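Long-range contacts in cryptochrome DASH, chloroplastic/mitochondrial (Arabidopsis thaliana, PDB 2J4D), which repairs cyclobutane pyrimidine dimers in single-stranded DNA as an FAD-containing photolyase with a folate light antenna, and may also act as a photoreceptor: residues A[143-147]-A[333-337]; A[175-179]-A[323-327]. The contacts are given in a common frame with arbitrary orientation. Residue numbers count along the deposited sequence, not the author numbering.

Contact 1 (A[143-147]-A[333-337]); sequences KETCS and RFLSI. With MHF (5,10-methenyl-6,7,8-trihydrofolic acid), chain D.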
ATOM      1  N   LYS A 143     -14.924  -1.143   3.741  1.00 17.85           N
ATOM      2  CA  LYS A 143     -15.267   0.203   3.309  1.00 16.51           C
ATOM      3  C   LYS A 143     -14.022   0.916   2.806  1.00 18.69           C
ATOM      4  O   LYS A 143     -12.959   0.825   3.425  1.00 18.34           O
ATOM      5  CB  LYS A 143     -15.836   0.987   4.494  1.00 18.69           C
ATOM      6  CG  LYS A 143     -16.293   2.412   4.162  1.00 17.18           C
ATOM      7  CD  LYS A 143     -17.674   2.403   3.505  1.00 18.75           C
ATOM      8  CE  LYS A 143     -18.109   3.805   3.093  1.00 18.88           C
ATOM      9  NZ  LYS A 143     -17.301   4.298   1.939  1.00 17.77           N
ATOM     10  N   GLU A 144     -14.135   1.606   1.679  1.00 18.77           N
ATOM     11  CA  GLU A 144     -13.000   2.365   1.168  1.00 19.21           C
ATOM     12  C   GLU A 144     -13.317   3.848   1.363  1.00 19.85           C
ATOM     13  O   GLU A 144     -14.432   4.202   1.764  1.00 20.14           O
ATOM     14  CB  GLU A 144     -12.734   2.031  -0.298  1.00 17.29           C
ATOM     15  CG  GLU A 144     -12.042   0.689  -0.476  1.00 20.13           C
ATOM     16  CD  GLU A 144     -10.584   0.703  -0.013  1.00 28.92           C
ATOM     17  OE1 GLU A 144     -10.149   1.706   0.594  1.00 28.10           O
ATOM     18  OE2 GLU A 144      -9.868  -0.294  -0.258  1.00 26.04           O
ATOM     19  N   THR A 145     -12.360   4.721   1.076  1.00 19.66           N
ATOM     20  CA  THR A 145     -12.588   6.143   1.316  1.00 19.22           C
ATOM     21  C   THR A 145     -12.602   7.125   0.147  1.00 20.44           C
ATOM     22  O   THR A 145     -13.307   8.133   0.209  1.00 21.24           O
ATOM     23  CB  THR A 145     -11.559   6.685   2.337  1.00 22.41           C
ATOM     24  OG1 THR A 145     -10.235   6.509   1.817  1.00 19.18           O
ATOM     25  CG2 THR A 145     -11.674   5.954   3.667  1.00 22.75           C
ATOM     26  N   CYS A 146     -11.836   6.864  -0.906  1.00 18.61           N
ATOM     27  CA  CYS A 146     -11.780   7.816  -2.013  1.00 18.80           C
ATOM     28  C   CYS A 146     -12.848   7.677  -3.091  1.00 19.64           C
ATOM     29  O   CYS A 146     -13.449   6.619  -3.266  1.00 16.98           O
ATOM     30  CB  CYS A 146     -10.385   7.786  -2.645  1.00 18.30           C
ATOM     31  SG  CYS A 146      -9.096   8.223  -1.439  1.00 19.80           S
ATOM     32  N   SER A 147     -13.065   8.784  -3.796  1.00 17.86           N
ATOM     33  CA  SER A 147     -14.050   8.904  -4.875  1.00 20.39           C
ATOM     34  C   SER A 147     -14.307   7.678  -5.754  1.00 21.47           C
ATOM     35  O   SER A 147     -15.441   7.197  -5.852  1.00 20.01           O
ATOM     36  CB  SER A 147     -13.662  10.081  -5.783  1.00 18.80           C
ATOM     37  OG  SER A 147     -14.421  10.069  -6.984  1.00 26.99           O
ATOM     38  N   ARG A 333      -5.296   8.162   5.897  1.00 16.90           N
ATOM     39  CA  ARG A 333      -6.511   7.437   5.540  1.00 19.49           C
ATOM     40  C   ARG A 333      -7.727   8.237   6.035  1.00 19.24           C
ATOM     41  O   ARG A 333      -8.692   8.440   5.291  1.00 19.47           O
ATOM     42  CB  ARG A 333      -6.480   6.031   6.166  1.00 20.65           C
ATOM     43  CG  ARG A 333      -7.810   5.293   6.160  1.00 26.43           C
ATOM     44  CD  ARG A 333      -8.259   4.903   4.772  1.00 32.09           C
ATOM     45  NE  ARG A 333      -7.376   3.910   4.169  1.00 38.70           N
ATOM     46  CZ  ARG A 333      -7.647   3.257   3.042  1.00 42.95           C
ATOM     47  NH1 ARG A 333      -8.785   3.488   2.394  1.00 42.36           N
ATOM     48  NH2 ARG A 333      -6.778   2.383   2.556  1.00 41.44           N
ATOM     49  N   PHE A 334      -7.686   8.710   7.279  1.00 17.64           N
ATOM     50  CA  PHE A 334      -8.820   9.489   7.792  1.00 19.33           C
ATOM     51  C   PHE A 334      -8.883  10.843   7.092  1.00 18.93           C
ATOM     52  O   PHE A 334      -9.960  11.356   6.803  1.00 15.60           O
ATOM     53  CB  PHE A 334      -8.714   9.694   9.314  1.00 19.36           C
ATOM     54  CG  PHE A 334      -8.805   8.414  10.112  1.00 19.13           C
ATOM     55  CD1 PHE A 334      -9.849   7.519   9.904  1.00 22.77           C
ATOM     56  CD2 PHE A 334      -7.845   8.108  11.076  1.00 20.02           C
ATOM     57  CE1 PHE A 334      -9.932   6.330  10.643  1.00 18.61           C
ATOM     58  CE2 PHE A 334      -7.920   6.924  11.823  1.00 19.99           C
ATOM     59  CZ  PHE A 334      -8.967   6.036  11.601  1.00 19.92           C
ATOM     60  N   LEU A 335      -7.719  11.408   6.794  1.00 19.26           N
ATOM     61  CA  LEU A 335      -7.657  12.707   6.132  1.00 20.67           C
ATOM     62  C   LEU A 335      -8.299  12.639   4.744  1.00 20.50           C
ATOM     63  O   LEU A 335      -8.890  13.616   4.280  1.00 19.26           O
ATOM     64  CB  LEU A 335      -6.197  13.160   6.035  1.00 24.04           C
ATOM     65  CG  LEU A 335      -5.831  14.644   5.913  1.00 31.28           C
ATOM     66  CD1 LEU A 335      -6.545  15.476   6.967  1.00 26.11           C
ATOM     67  CD2 LEU A 335      -4.324  14.778   6.086  1.00 33.52           C
ATOM     68  N   SER A 336      -8.204  11.487   4.084  1.00 19.52           N
ATOM     69  CA  SER A 336      -8.799  11.355   2.757  1.00 19.07           C
ATOM     70  C   SER A 336     -10.298  11.602   2.850  1.00 19.91           C
ATOM     71  O   SER A 336     -10.900  12.177   1.939  1.00 19.42           O
ATOM     72  CB  SER A 336      -8.530   9.964   2.153  1.00 19.27           C
ATOM     73  OG  SER A 336      -9.264   8.936   2.803  1.00 20.27           O
ATOM     74  N   ILE A 337     -10.902  11.181   3.955  1.00 18.41           N
ATOM     75  CA  ILE A 337     -12.330  11.378   4.139  1.00 19.15           C
ATOM     76  C   ILE A 337     -12.639  12.853   4.344  1.00 20.11           C
ATOM     77  O   ILE A 337     -13.542  13.406   3.712  1.00 21.56           O
ATOM     78  CB  ILE A 337     -12.852  10.586   5.349  1.00 20.30           C
ATOM     79  CG1 ILE A 337     -12.543   9.098   5.157  1.00 21.02           C
ATOM     80  CG2 ILE A 337     -14.358  10.784   5.484  1.00 22.73           C
ATOM     81  CD1 ILE A 337     -12.896   8.230   6.351  1.00 20.65           C
TER
HETATM   82  N1  MHF D1499      -6.821   6.395  -6.953  1.00 19.39           N
HETATM   83  C2  MHF D1499      -7.742   5.733  -6.174  1.00 20.17           C
HETATM   84  NA2 MHF D1499      -7.415   4.518  -5.648  1.00 18.64           N
HETATM   85  N3  MHF D1499      -8.954   6.258  -5.923  1.00 19.74           N
HETATM   86  C4  MHF D1499      -9.330   7.461  -6.453  1.00 21.00           C
HETATM   87  O4  MHF D1499     -10.454   7.923  -6.220  1.00 16.53           O
HETATM   88  C4A MHF D1499      -8.411   8.169  -7.282  1.00 20.88           C
HETATM   89  N5  MHF D1499      -8.708   9.402  -7.918  1.00 20.26           N
HETATM   90  C6  MHF D1499      -7.870   9.936  -9.047  1.00 20.10           C
HETATM   91  C7  MHF D1499      -6.396   9.777  -8.611  1.00 19.73           C
HETATM   92  N8  MHF D1499      -6.213   8.317  -8.315  1.00 18.29           N
HETATM   93  C8A MHF D1499      -7.134   7.620  -7.519  1.00 19.39           C
HETATM   94  C9  MHF D1499      -8.347  11.396  -9.287  1.00 21.12           C
HETATM   95  N10 MHF D1499      -9.305  11.612  -8.175  1.00 25.99           N
HETATM   96  C11 MHF D1499      -9.867  10.294  -7.853  1.00 20.51           C
HETATM   97  C12 MHF D1499     -12.385  14.525  -8.892  1.00 21.80           C
HETATM   98  C13 MHF D1499     -11.006  14.830  -9.103  1.00 22.97           C
HETATM   99  C14 MHF D1499     -10.021  13.867  -8.892  1.00 24.41           C
HETATM  100  C15 MHF D1499     -10.366  12.558  -8.463  1.00 21.31           C
HETATM  101  C16 MHF D1499     -11.769  12.239  -8.271  1.00 21.41           C
HETATM  102  C17 MHF D1499     -12.764  13.213  -8.486  1.00 21.59           C
HETATM  103  C   MHF D1499     -13.398  15.598  -9.078  1.00 22.71           C
HETATM  104  O   MHF D1499     -13.023  16.719  -9.405  1.00 25.47           O
HETATM  105  N   MHF D1499     -14.714  15.365  -8.873  1.00 21.63           N
HETATM  106  CA  MHF D1499     -15.682  16.450  -9.035  1.00 24.21           C
HETATM  107  CB  MHF D1499     -17.048  15.895  -9.439  1.00 25.24           C
HETATM  108  CG  MHF D1499     -17.043  15.128 -10.736  1.00 34.56           C
HETATM  109  CD  MHF D1499     -16.549  15.966 -11.894  1.00 38.73           C
HETATM  110  OE1 MHF D1499     -17.275  16.899 -12.299  1.00 43.17           O
HETATM  111  OE2 MHF D1499     -15.427  15.704 -12.385  1.00 47.63           O
HETATM  112  CT  MHF D1499     -15.820  17.232  -7.726  1.00 26.25           C
HETATM  113  O1  MHF D1499     -15.366  16.724  -6.679  1.00 23.48           O
HETATM  114  O2  MHF D1499     -16.387  18.344  -7.752  1.00 27.02           O
HETATM  115  O   HOH W   1      -7.417   0.166   0.955  1.00 31.60           O
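Thr-145 has the most surface covered in this contact, followed by Arg-333 and Ser-336. Its CA-to-CB bond points toward helix 317-339, and Thr-145 CA lies 6.0 Å from the CA of Ile-337. The hydroxyl and the methyl of Thr-145 do different work. Thr-145 OG1 donates a hydrogen bond to Ser-336 OG at 2.8 Å, while Thr-145 CG2 packs against Ile-337 CG1 at 3.6 Å. Ser-336 OG in turn donates to the carbonyl O of Arg-333 (2.6 Å), one turn back, so two hydrogen bonds in series link the threonine hydroxyl to the helix backbone. The CA-to-CB bond of Arg-333 points sideways to the loop, but the end of its side chain comes nearer. Arg-333 NH1 forms a salt bridge with Glu-144 OE1 at 2.9 Å, the carboxylate oxygen meeting the guanidinium edge, and makes a weak hydrogen bond to Thr-145 OG1 at 3.4 Å. A water bridges the same pair, donating to Glu-144 OE2 and accepting from Arg-333 NH2, both at 2.8 Å. Cys-146 adds a looser touch, Cys-146 SG to Ser-336 CB at 4.0 Å, and Cys-146 CB lies 3.6 Å from O4 of the folate. Cys-426 of helix 425-436 covers Thr-145, Arg-333 and Ser-336. The arrangement belongs to the class-1 photolyase fold: a loop after an inner strand of the Rossmann-like α/β domain meets the FAD-binding helical domain beside the antenna folate pocket.

Contact 2 (A[175-179]-A[323-327]); sequences STMYH and LFELI. With FAD (flavin-adenine dinucleotide), chain C.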
ATOM      1  N   SER A 175      -8.656  -1.719   7.636  1.00 35.10           N
ATOM      2  CA  SER A 175      -7.438  -1.043   7.195  1.00 34.58           C
ATOM      3  C   SER A 175      -6.624  -0.209   8.192  1.00 32.54           C
ATOM      4  O   SER A 175      -5.406  -0.195   8.091  1.00 33.90           O
ATOM      5  CB  SER A 175      -7.729  -0.183   5.947  1.00 39.05           C
ATOM      6  OG  SER A 175      -8.495   0.980   6.243  1.00 46.62           O
ATOM      7  N   THR A 176      -7.255   0.469   9.151  1.00 28.62           N
ATOM      8  CA  THR A 176      -6.481   1.309  10.085  1.00 25.16           C
ATOM      9  C   THR A 176      -6.088   0.672  11.417  1.00 24.58           C
ATOM     10  O   THR A 176      -6.728  -0.272  11.866  1.00 25.00           O
ATOM     11  CB  THR A 176      -7.231   2.612  10.382  1.00 21.97           C
ATOM     12  OG1 THR A 176      -8.511   2.303  10.944  1.00 20.27           O
ATOM     13  CG2 THR A 176      -7.412   3.427   9.104  1.00 20.50           C
ATOM     14  N   MET A 177      -5.037   1.199  12.052  1.00 21.80           N
ATOM     15  CA  MET A 177      -4.582   0.649  13.327  1.00 22.12           C
ATOM     16  C   MET A 177      -5.551   1.085  14.409  1.00 21.91           C
ATOM     17  O   MET A 177      -5.924   0.294  15.267  1.00 21.30           O
ATOM     18  CB  MET A 177      -3.168   1.111  13.670  1.00 19.49           C
ATOM     19  CG  MET A 177      -2.552   0.325  14.824  1.00 23.46           C
ATOM     20  SD  MET A 177      -0.761   0.470  14.855  1.00 27.30           S
ATOM     21  CE  MET A 177      -0.568   2.220  15.253  1.00 25.05           C
ATOM     22  N   TYR A 178      -5.932   2.356  14.370  1.00 19.60           N
ATOM     23  CA  TYR A 178      -6.928   2.879  15.287  1.00 19.33           C
ATOM     24  C   TYR A 178      -8.230   2.844  14.487  1.00 20.38           C
ATOM     25  O   TYR A 178      -8.285   3.335  13.362  1.00 20.31           O
ATOM     26  CB  TYR A 178      -6.611   4.320  15.698  1.00 21.30           C
ATOM     27  CG  TYR A 178      -5.503   4.412  16.712  1.00 21.68           C
ATOM     28  CD1 TYR A 178      -4.185   4.623  16.315  1.00 23.20           C
ATOM     29  CD2 TYR A 178      -5.767   4.252  18.073  1.00 23.86           C
ATOM     30  CE1 TYR A 178      -3.153   4.672  17.252  1.00 23.93           C
ATOM     31  CE2 TYR A 178      -4.739   4.297  19.021  1.00 22.61           C
ATOM     32  CZ  TYR A 178      -3.437   4.507  18.599  1.00 26.12           C
ATOM     33  OH  TYR A 178      -2.421   4.554  19.524  1.00 25.50           O
ATOM     34  N   HIS A 179      -9.273   2.266  15.068  1.00 18.76           N
ATOM     35  CA  HIS A 179     -10.564   2.153  14.394  1.00 21.58           C
ATOM     36  C   HIS A 179     -11.293   3.490  14.297  1.00 19.26           C
ATOM     37  O   HIS A 179     -11.297   4.273  15.244  1.00 18.88           O
ATOM     38  CB  HIS A 179     -11.437   1.129  15.134  1.00 20.10           C
ATOM     39  CG  HIS A 179     -12.590   0.618  14.329  1.00 19.76           C
ATOM     40  ND1 HIS A 179     -13.675   1.401  13.999  1.00 20.88           N
ATOM     41  CD2 HIS A 179     -12.830  -0.602  13.793  1.00 23.17           C
ATOM     42  CE1 HIS A 179     -14.535   0.686  13.295  1.00 20.62           C
ATOM     43  NE2 HIS A 179     -14.047  -0.534  13.157  1.00 19.23           N
ATOM     44  N   LEU A 323       5.281   2.105  15.206  1.00 21.00           N
ATOM     45  CA  LEU A 323       3.876   2.427  15.453  1.00 21.50           C
ATOM     46  C   LEU A 323       3.609   3.878  15.095  1.00 20.99           C
ATOM     47  O   LEU A 323       2.551   4.215  14.574  1.00 22.03           O
ATOM     48  CB  LEU A 323       3.519   2.167  16.916  1.00 21.35           C
ATOM     49  CG  LEU A 323       3.747   0.723  17.356  1.00 23.84           C
ATOM     50  CD1 LEU A 323       3.258   0.546  18.782  1.00 27.84           C
ATOM     51  CD2 LEU A 323       3.008  -0.230  16.415  1.00 26.17           C
ATOM     52  N   PHE A 324       4.577   4.738  15.384  1.00 18.94           N
ATOM     53  CA  PHE A 324       4.480   6.159  15.053  1.00 20.88           C
ATOM     54  C   PHE A 324       4.227   6.275  13.537  1.00 21.23           C
ATOM     55  O   PHE A 324       3.369   7.044  13.083  1.00 19.27           O
ATOM     56  CB  PHE A 324       5.810   6.841  15.422  1.00 20.69           C
ATOM     57  CG  PHE A 324       5.872   8.309  15.105  1.00 23.88           C
ATOM     58  CD1 PHE A 324       5.450   9.257  16.029  1.00 22.44           C
ATOM     59  CD2 PHE A 324       6.385   8.747  13.887  1.00 23.37           C
ATOM     60  CE1 PHE A 324       5.538  10.624  15.743  1.00 26.67           C
ATOM     61  CE2 PHE A 324       6.475  10.110  13.591  1.00 23.41           C
ATOM     62  CZ  PHE A 324       6.052  11.047  14.520  1.00 24.65           C
ATOM     63  N   GLU A 325       4.973   5.508  12.749  1.00 16.14           N
ATOM     64  CA  GLU A 325       4.809   5.576  11.299  1.00 18.76           C
ATOM     65  C   GLU A 325       3.467   4.998  10.827  1.00 18.07           C
ATOM     66  O   GLU A 325       2.868   5.502   9.867  1.00 17.18           O
ATOM     67  CB  GLU A 325       5.976   4.872  10.603  1.00 23.11           C
ATOM     68  CG  GLU A 325       7.351   5.512  10.850  1.00 28.08           C
ATOM     69  CD  GLU A 325       7.437   6.988  10.450  1.00 30.42           C
ATOM     70  OE1 GLU A 325       6.690   7.426   9.551  1.00 33.98           O
ATOM     71  OE2 GLU A 325       8.275   7.712  11.029  1.00 34.89           O
ATOM     72  N   LEU A 326       2.986   3.954  11.498  1.00 17.93           N
ATOM     73  CA  LEU A 326       1.702   3.367  11.128  1.00 19.59           C
ATOM     74  C   LEU A 326       0.585   4.357  11.431  1.00 20.66           C
ATOM     75  O   LEU A 326      -0.466   4.326  10.788  1.00 20.17           O
ATOM     76  CB  LEU A 326       1.458   2.054  11.883  1.00 19.45           C
ATOM     77  CG  LEU A 326       2.234   0.850  11.344  1.00 20.46           C
ATOM     78  CD1 LEU A 326       2.036  -0.360  12.257  1.00 19.00           C
ATOM     79  CD2 LEU A 326       1.753   0.550   9.915  1.00 16.15           C
ATOM     80  N   ILE A 327       0.811   5.229  12.415  1.00 17.32           N
ATOM     81  CA  ILE A 327      -0.183   6.242  12.763  1.00 21.17           C
ATOM     82  C   ILE A 327      -0.247   7.281  11.643  1.00 19.84           C
ATOM     83  O   ILE A 327      -1.291   7.890  11.407  1.00 20.15           O
ATOM     84  CB  ILE A 327       0.144   6.908  14.127  1.00 21.18           C
ATOM     85  CG1 ILE A 327       0.004   5.859  15.237  1.00 19.81           C
ATOM     86  CG2 ILE A 327      -0.815   8.062  14.407  1.00 20.16           C
ATOM     87  CD1 ILE A 327       0.360   6.361  16.620  1.00 22.21           C
TER
HETATM   88  PA  FAD C1498       8.632   2.247   7.265  1.00 21.50           P
HETATM   89  O1A FAD C1498       9.080   0.888   7.633  1.00 18.10           O
HETATM   90  O2A FAD C1498       9.481   3.417   7.593  1.00 19.34           O
HETATM   91  O5B FAD C1498       7.179   2.534   7.893  1.00 19.70           O
HETATM   92  C5B FAD C1498       6.328   1.443   8.309  1.00 16.55           C
HETATM   93  C4B FAD C1498       4.932   1.675   7.720  1.00 18.02           C
HETATM   94  O4B FAD C1498       4.448   2.932   8.189  1.00 17.38           O
HETATM   95  C3B FAD C1498       4.878   1.758   6.199  1.00 18.62           C
HETATM   96  O3B FAD C1498       4.888   0.483   5.580  1.00 18.28           O
HETATM   97  C2B FAD C1498       3.621   2.549   6.000  1.00 20.21           C
HETATM   98  O2B FAD C1498       2.436   1.787   5.946  1.00 20.32           O
HETATM   99  C1B FAD C1498       3.656   3.556   7.164  1.00 17.78           C
HETATM  100  N9A FAD C1498       4.253   4.870   6.845  1.00 18.60           N
HETATM  101  C8A FAD C1498       5.548   5.290   7.075  1.00 20.77           C
HETATM  102  N7A FAD C1498       5.759   6.537   6.677  1.00 22.73           N
HETATM  103  C5A FAD C1498       4.547   6.953   6.170  1.00 19.35           C
HETATM  104  C6A FAD C1498       4.131   8.174   5.589  1.00 19.58           C
HETATM  105  N6A FAD C1498       4.908   9.239   5.442  1.00 19.70           N
HETATM  106  N1A FAD C1498       2.816   8.259   5.164  1.00 16.00           N
HETATM  107  C2A FAD C1498       1.975   7.180   5.297  1.00 19.84           C
HETATM  108  N3A FAD C1498       2.310   5.986   5.841  1.00 18.69           N
HETATM  109  C4A FAD C1498       3.606   5.918   6.250  1.00 20.89           C
HETATM  110  N1  FAD C1498       3.181   5.095   1.423  1.00 15.24           N
HETATM  111  C2  FAD C1498       2.260   4.164   0.990  1.00 18.86           C
HETATM  112  O2  FAD C1498       1.933   3.228   1.696  1.00 17.70           O
HETATM  113  N3  FAD C1498       1.708   4.321  -0.291  1.00 17.27           N
HETATM  114  C4  FAD C1498       2.034   5.361  -1.158  1.00 19.67           C
HETATM  115  O4  FAD C1498       1.510   5.442  -2.285  1.00 17.11           O
HETATM  116  C4X FAD C1498       2.981   6.312  -0.707  1.00 17.71           C
HETATM  117  N5  FAD C1498       3.371   7.392  -1.514  1.00 21.02           N
HETATM  118  C5X FAD C1498       4.217   8.386  -1.019  1.00 19.35           C
HETATM  119  C6  FAD C1498       4.507   9.524  -1.784  1.00 19.23           C
HETATM  120  C7  FAD C1498       5.360  10.550  -1.315  1.00 16.32           C
HETATM  121  C7M FAD C1498       5.629  11.751  -2.188  1.00 18.46           C
HETATM  122  C8  FAD C1498       5.946  10.407  -0.005  1.00 19.40           C
HETATM  123  C8M FAD C1498       6.876  11.456   0.583  1.00 16.65           C
HETATM  124  C9  FAD C1498       5.661   9.268   0.773  1.00 16.87           C
HETATM  125  C9A FAD C1498       4.798   8.239   0.291  1.00 18.68           C
HETATM  126  N10 FAD C1498       4.494   7.074   1.056  1.00 18.73           N
HETATM  127  C10 FAD C1498       3.536   6.144   0.595  1.00 17.85           C
HETATM  128  C1' FAD C1498       4.864   7.012   2.508  1.00 18.25           C
HETATM  129  C2' FAD C1498       6.212   6.345   2.854  1.00 17.63           C
HETATM  130  O2' FAD C1498       7.243   6.912   2.064  1.00 21.08           O
HETATM  131  C3' FAD C1498       6.130   4.843   2.593  1.00 20.13           C
HETATM  132  O3' FAD C1498       5.039   4.258   3.333  1.00 21.00           O
HETATM  133  C4' FAD C1498       7.385   4.052   3.000  1.00 18.54           C
HETATM  134  O4' FAD C1498       8.517   4.496   2.250  1.00 16.72           O
HETATM  135  C5' FAD C1498       7.142   2.570   2.743  1.00 19.82           C
HETATM  136  O5' FAD C1498       8.288   1.812   3.137  1.00 19.80           O
HETATM  137  P   FAD C1498       8.479   1.097   4.530  1.00 21.02           P
HETATM  138  O1P FAD C1498       7.373   0.129   4.623  1.00 18.41           O
HETATM  139  O2P FAD C1498       9.840   0.497   4.579  1.00 21.40           O
HETATM  140  O3P FAD C1498       8.483   2.213   5.659  1.00 18.92           O
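This is a buried apolar contact between the loop that follows edge strand 168-172 of the parallel sheet and the helix 317-339, with no hydrogen bond passing between the two segments. Met-177 is its centre. The side chain reaches out to the helix, where Met-177 SD lies 3.9 Å from Leu-326 CD1 and 4.1 Å from Leu-323 CD2, and the terminal Met-177 CE sits 3.7 Å from Ile-327 CG1. Such packing joins the α/β domain of a photolyase to its FAD-binding helical domain, on a helix that also lines the FAD pocket through Glu-325 and Leu-326: Glu-325, whose CA-to-CB bond points away from the loop, brings OE1 to 3.1 Å from N7A of the FAD adenine. Tyr-178 extends the apolar patch, its ring edge meeting Ile-327, with Tyr-178 CE1 3.9 Å from Ile-327 CG1. Within the loop, Thr-176 OG1 donates to Tyr-178 O (2.6 Å), tying the turn across Met-177. Further along the helix, Asp-330 accepts hydrogen bonds from the backbone nitrogens of Met-177 and Tyr-178.

From the N terminus, the chain runs through the α/β domain, leaving strand 138-142 into 143-147 and, after helix 147-161 and strand 168-172, entering 175-179. Helix 317-339 then meets both loops: 323-327 closes contact 2 over 143 intervening residues, and two to three turns later 333-337 closes contact 1 over 185. Contact 2 is therefore enclosed within contact 1 along the sequence, without crossing. The loops after two neighbouring strands of the sheet thus sit on successive parts of one helix, with the contact centres 14 Å apart. They also touch directly, with Phe-334 CZ 3.3 Å from Tyr-178 O and Arg-333 CG 3.5 Å from Thr-176 CG2.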